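Local coordinates for protein dextranase (Pseudarthrobacter oxydans, PDB 6NZS) that catalyses the endohydrolysis of alpha-1,6-glucosidic linkages in dextran, as a glycoside hydrolase of family 49, at residues D458-T470 and K523-I535. Residues are numbered along the deposited sequence; the frame is centred on the assembly and turned at random.
Sequences DMGSTTKADPNTT and KRYTNPAGEKVTI
A single water is gripped by three groups across the contact: it accepts from Y525 OH, 2.8 Å away, and donates to the carbonyl oxygens of M459 and S461, tying the far end of the tyrosine ring to the loop. Two loops can also be pinned together at one residue, and here both direct hydrogen bonds between them fall on T526: its N gives a nearly straight bond (175°) to T462 O, 2.9 Å away, while its O accepts from A465 N at the same length of 2.9 Å, the donor standing above the carbonyl plane. Side chains fill in around it. A second water bridges T462 OG1 and T526 OG1; T526 OG1 accepts from the water and donates to N527 O. Y525, its CG anti to the carbonyl carbon (chi1 -78°), lays a ring face under T462, whose CA lies 4.0 Å from the ring centroid in a CH-pi contact. A465 CB packs against Y525 CB and V533 CG1, both at 3.7 Å. The P467 ring lies against N527 and E531, its CG 3.4 Å from E531 O and its CD 3.7 Å from N527 ND2. In this parallel beta-solenoid, the contact joins loops two coils apart, over the coil of strands 489-493 and 495-507: residues 458-470 lead into strand 469-482, residues 523-535 leave strand 521-524, and strand 489-493 touches Y525 and V533 through Y492 and A493.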
loop_
_atom_site.group_PDB
_atom_site.type_symbol
_atom_site.label_atom_id
_atom_site.label_comp_id
_atom_site.label_asym_id
_atom_site.label_seq_id
_atom_site.Cartn_x
_atom_site.Cartn_y
_atom_site.Cartn_z
ATOM N N ASP A 458 14.497 20.616 -4.050
ATOM C CA ASP A 458 14.256 21.408 -5.259
ATOM C C ASP A 458 14.128 20.399 -6.405
ATOM O O ASP A 458 15.125 19.994 -7.003
ATOM C CB ASP A 458 15.368 22.406 -5.525
ATOM C CG ASP A 458 15.084 23.303 -6.727
ATOM O OD1 ASP A 458 14.102 23.054 -7.460
ATOM O OD2 ASP A 458 15.853 24.268 -6.935
ATOM N N MET A 459 12.887 20.013 -6.699
ATOM C CA MET A 459 12.666 18.977 -7.701
ATOM C C MET A 459 13.082 19.412 -9.096
ATOM O O MET A 459 13.302 18.554 -9.954
ATOM C CB MET A 459 11.200 18.548 -7.685
ATOM C CG MET A 459 10.780 17.892 -6.378
ATOM S SD MET A 459 9.040 17.433 -6.330
ATOM C CE MET A 459 9.020 16.050 -7.466
ATOM N N GLY A 460 13.190 20.719 -9.348
ATOM C CA GLY A 460 13.591 21.198 -10.654
ATOM C C GLY A 460 15.077 21.385 -10.849
ATOM O O GLY A 460 15.522 21.662 -11.964
ATOM N N SER A 461 15.866 21.229 -9.793
ATOM C CA SER A 461 17.304 21.393 -9.906
ATOM C C SER A 461 17.940 20.124 -10.459
ATOM O O SER A 461 17.475 19.007 -10.206
ATOM C CB SER A 461 17.900 21.711 -8.536
ATOM O OG SER A 461 19.316 21.661 -8.577
ATOM N N THR A 462 19.010 20.301 -11.230
ATOM C CA THR A 462 19.804 19.172 -11.698
ATOM C C THR A 462 21.151 19.079 -10.998
ATOM O O THR A 462 21.988 18.265 -11.403
ATOM C CB THR A 462 19.989 19.210 -13.214
ATOM O OG1 THR A 462 20.775 20.356 -13.576
ATOM C CG2 THR A 462 18.635 19.277 -13.913
ATOM N N THR A 463 21.368 19.881 -9.951
ATOM C CA THR A 463 22.649 19.969 -9.258
ATOM C C THR A 463 22.585 19.432 -7.833
ATOM O O THR A 463 23.421 19.796 -6.998
ATOM C CB THR A 463 23.170 21.409 -9.267
ATOM O OG1 THR A 463 22.214 22.273 -8.630
ATOM C CG2 THR A 463 23.404 21.869 -10.694
ATOM N N LYS A 464 21.621 18.559 -7.544
ATOM C CA LYS A 464 21.396 18.046 -6.200
ATOM C C LYS A 464 21.900 16.620 -6.009
ATOM O O LYS A 464 21.595 16.003 -4.985
ATOM C CB LYS A 464 19.906 18.122 -5.854
ATOM C CG LYS A 464 19.290 19.508 -6.004
ATOM C CD LYS A 464 19.776 20.447 -4.913
ATOM C CE LYS A 464 18.964 20.299 -3.638
ATOM N NZ LYS A 464 19.474 21.207 -2.557
ATOM N N ALA A 465 22.656 16.087 -6.965
ATOM C CA ALA A 465 23.175 14.729 -6.890
ATOM C C ALA A 465 24.491 14.691 -6.112
ATOM O O ALA A 465 25.110 15.722 -5.829
ATOM C CB ALA A 465 23.382 14.159 -8.292
ATOM N N ASP A 466 24.911 13.477 -5.757
ATOM C CA ASP A 466 26.183 13.239 -5.069
ATOM C C ASP A 466 26.895 12.065 -5.727
ATOM O O ASP A 466 26.538 10.899 -5.478
ATOM C CB ASP A 466 25.967 12.979 -3.583
ATOM C CG ASP A 466 27.272 12.952 -2.791
ATOM O OD1 ASP A 466 28.354 12.947 -3.412
ATOM O OD2 ASP A 466 27.198 12.923 -1.543
ATOM N N PRO A 467 27.911 12.324 -6.554
ATOM C CA PRO A 467 28.652 11.223 -7.191
ATOM C C PRO A 467 29.396 10.328 -6.213
ATOM O O PRO A 467 29.876 9.264 -6.624
ATOM C CB PRO A 467 29.633 11.945 -8.127
ATOM C CG PRO A 467 29.072 13.325 -8.290
ATOM C CD PRO A 467 28.387 13.643 -6.997
ATOM N N ASN A 468 29.506 10.717 -4.948
ATOM C CA ASN A 468 30.159 9.896 -3.940
ATOM C C ASN A 468 29.193 8.972 -3.215
ATOM O O ASN A 468 29.553 8.413 -2.177
ATOM C CB ASN A 468 30.932 10.772 -2.951
ATOM C CG ASN A 468 32.017 11.584 -3.627
ATOM O OD1 ASN A 468 32.679 11.106 -4.548
ATOM N ND2 ASN A 468 32.205 12.817 -3.176
ATOM N N THR A 469 27.978 8.800 -3.737
ATOM C CA THR A 469 27.027 7.818 -3.239
ATOM C C THR A 469 26.675 6.871 -4.380
ATOM O O THR A 469 26.799 7.226 -5.555
ATOM C CB THR A 469 25.758 8.494 -2.698
ATOM O OG1 THR A 469 25.115 9.227 -3.749
ATOM C CG2 THR A 469 26.101 9.456 -1.561
ATOM N N THR A 470 26.257 5.652 -4.024
ATOM C CA THR A 470 25.977 4.622 -5.018
ATOM C C THR A 470 24.724 3.842 -4.648
ATOM O O THR A 470 24.606 3.345 -3.524
ATOM C CB THR A 470 27.157 3.655 -5.155
ATOM O OG1 THR A 470 28.339 4.399 -5.469
ATOM C CG2 THR A 470 26.904 2.669 -6.273
ATOM N N LYS A 523 18.275 9.848 -16.470
ATOM C CA LYS A 523 19.061 11.074 -16.540
ATOM C C LYS A 523 20.079 11.085 -15.412
ATOM O O LYS A 523 19.785 10.640 -14.300
ATOM C CB LYS A 523 18.163 12.308 -16.390
ATOM C CG LYS A 523 17.102 12.446 -17.489
ATOM C CD LYS A 523 16.349 13.764 -17.374
ATOM C CE LYS A 523 15.339 13.919 -18.499
ATOM N NZ LYS A 523 16.019 14.161 -19.810
ATOM N N ARG A 524 21.271 11.612 -15.703
ATOM C CA ARG A 524 22.346 11.725 -14.723
ATOM C C ARG A 524 22.418 13.168 -14.239
ATOM O O ARG A 524 22.695 14.079 -15.027
ATOM C CB ARG A 524 23.681 11.308 -15.344
ATOM C CG ARG A 524 23.687 9.886 -15.873
ATOM C CD ARG A 524 25.074 9.414 -16.277
ATOM N NE ARG A 524 25.596 10.104 -17.454
ATOM C CZ ARG A 524 26.799 10.667 -17.524
ATOM N NH1 ARG A 524 27.615 10.645 -16.482
ATOM N NH2 ARG A 524 27.187 11.264 -18.642
ATOM N N TYR A 525 22.166 13.375 -12.950
ATOM C CA TYR A 525 22.280 14.700 -12.361
ATOM C C TYR A 525 23.717 14.930 -11.880
ATOM O O TYR A 525 24.554 14.022 -11.897
ATOM C CB TYR A 525 21.243 14.882 -11.247
ATOM C CG TYR A 525 19.832 15.171 -11.755
ATOM C CD1 TYR A 525 19.511 15.020 -13.100
ATOM C CD2 TYR A 525 18.838 15.612 -10.892
ATOM C CE1 TYR A 525 18.230 15.288 -13.567
ATOM C CE2 TYR A 525 17.553 15.889 -11.353
ATOM C CZ TYR A 525 17.266 15.728 -12.687
ATOM O OH TYR A 525 15.996 15.999 -13.156
ATOM N N THR A 526 24.007 16.167 -11.473
ATOM C CA THR A 526 25.343 16.554 -11.022
ATOM C C THR A 526 25.300 17.053 -9.586
ATOM O O THR A 526 24.239 17.292 -9.013
ATOM C CB THR A 526 25.944 17.670 -11.896
ATOM O OG1 THR A 526 25.339 18.925 -11.554
ATOM C CG2 THR A 526 25.725 17.396 -13.371
ATOM N N ASN A 527 26.487 17.238 -9.008
ATOM C CA ASN A 527 26.612 18.002 -7.775
ATOM C C ASN A 527 26.701 19.486 -8.131
ATOM O O ASN A 527 26.734 19.842 -9.312
ATOM C CB ASN A 527 27.799 17.485 -6.953
ATOM C CG ASN A 527 29.138 17.632 -7.661
ATOM O OD1 ASN A 527 29.273 18.360 -8.644
ATOM N ND2 ASN A 527 30.143 16.929 -7.147
ATOM N N PRO A 528 26.711 20.387 -7.139
ATOM C CA PRO A 528 26.813 21.816 -7.479
ATOM C C PRO A 528 28.067 22.174 -8.259
ATOM O O PRO A 528 28.041 23.128 -9.047
ATOM C CB PRO A 528 26.757 22.509 -6.112
ATOM C CG PRO A 528 25.972 21.573 -5.272
ATOM C CD PRO A 528 26.408 20.201 -5.707
ATOM N N ALA A 529 29.158 21.429 -8.077
ATOM C CA ALA A 529 30.371 21.683 -8.843
ATOM C C ALA A 529 30.249 21.252 -10.297
ATOM O O ALA A 529 31.090 21.643 -11.111
ATOM C CB ALA A 529 31.568 20.994 -8.186
ATOM N N GLY A 530 29.232 20.461 -10.643
ATOM C CA GLY A 530 29.018 20.042 -12.010
ATOM C C GLY A 530 29.470 18.637 -12.334
ATOM O O GLY A 530 29.388 18.238 -13.501
ATOM N N GLU A 531 29.943 17.879 -11.353
ATOM C CA GLU A 531 30.368 16.506 -11.596
ATOM C C GLU A 531 29.136 15.613 -11.684
ATOM O O GLU A 531 28.317 15.588 -10.759
ATOM C CB GLU A 531 31.280 16.032 -10.470
ATOM C CG GLU A 531 31.787 14.608 -10.655
ATOM C CD GLU A 531 32.598 14.114 -9.476
ATOM O OE1 GLU A 531 32.903 14.925 -8.574
ATOM O OE2 GLU A 531 32.929 12.907 -9.452
ATOM N N LYS A 532 29.015 14.880 -12.788
ATOM C CA LYS A 532 27.853 14.033 -13.028
ATOM C C LYS A 532 28.001 12.698 -12.315
ATOM O O LYS A 532 29.089 12.118 -12.269
ATOM C CB LYS A 532 27.711 13.751 -14.526
ATOM C CG LYS A 532 26.914 14.778 -15.300
ATOM C CD LYS A 532 26.301 14.180 -16.551
ATOM C CE LYS A 532 26.225 15.215 -17.651
ATOM N NZ LYS A 532 25.360 14.768 -18.769
ATOM N N VAL A 533 26.891 12.199 -11.767
ATOM C CA VAL A 533 26.864 10.797 -11.375
ATOM C C VAL A 533 26.999 9.932 -12.625
ATOM O O VAL A 533 26.754 10.370 -13.756
ATOM C CB VAL A 533 25.600 10.412 -10.589
ATOM C CG1 VAL A 533 25.433 11.309 -9.379
ATOM C CG2 VAL A 533 24.362 10.470 -11.491
ATOM N N THR A 534 27.395 8.683 -12.414
ATOM C CA THR A 534 27.554 7.726 -13.494
ATOM C C THR A 534 26.481 6.651 -13.394
ATOM O O THR A 534 26.052 6.272 -12.298
ATOM C CB THR A 534 28.939 7.077 -13.443
ATOM O OG1 THR A 534 29.058 6.306 -12.245
ATOM C CG2 THR A 534 30.022 8.146 -13.452
ATOM N N ILE A 535 26.026 6.183 -14.550
ATOM C CA ILE A 535 25.227 4.970 -14.644
ATOM C C ILE A 535 26.114 3.891 -15.240
ATOM O O ILE A 535 26.809 4.130 -16.238
ATOM C CB ILE A 535 23.958 5.177 -15.486
ATOM C CG1 ILE A 535 23.143 6.328 -14.910
ATOM C CG2 ILE A 535 23.141 3.896 -15.514
ATOM C CD1 ILE A 535 22.031 6.765 -15.803
HETATM O O HOH W 1 15.304 18.265 -11.752
HETATM O O HOH W 2 23.491 20.015 -13.556
HETATM O O HOH W 3 29.447 15.778 -4.222
#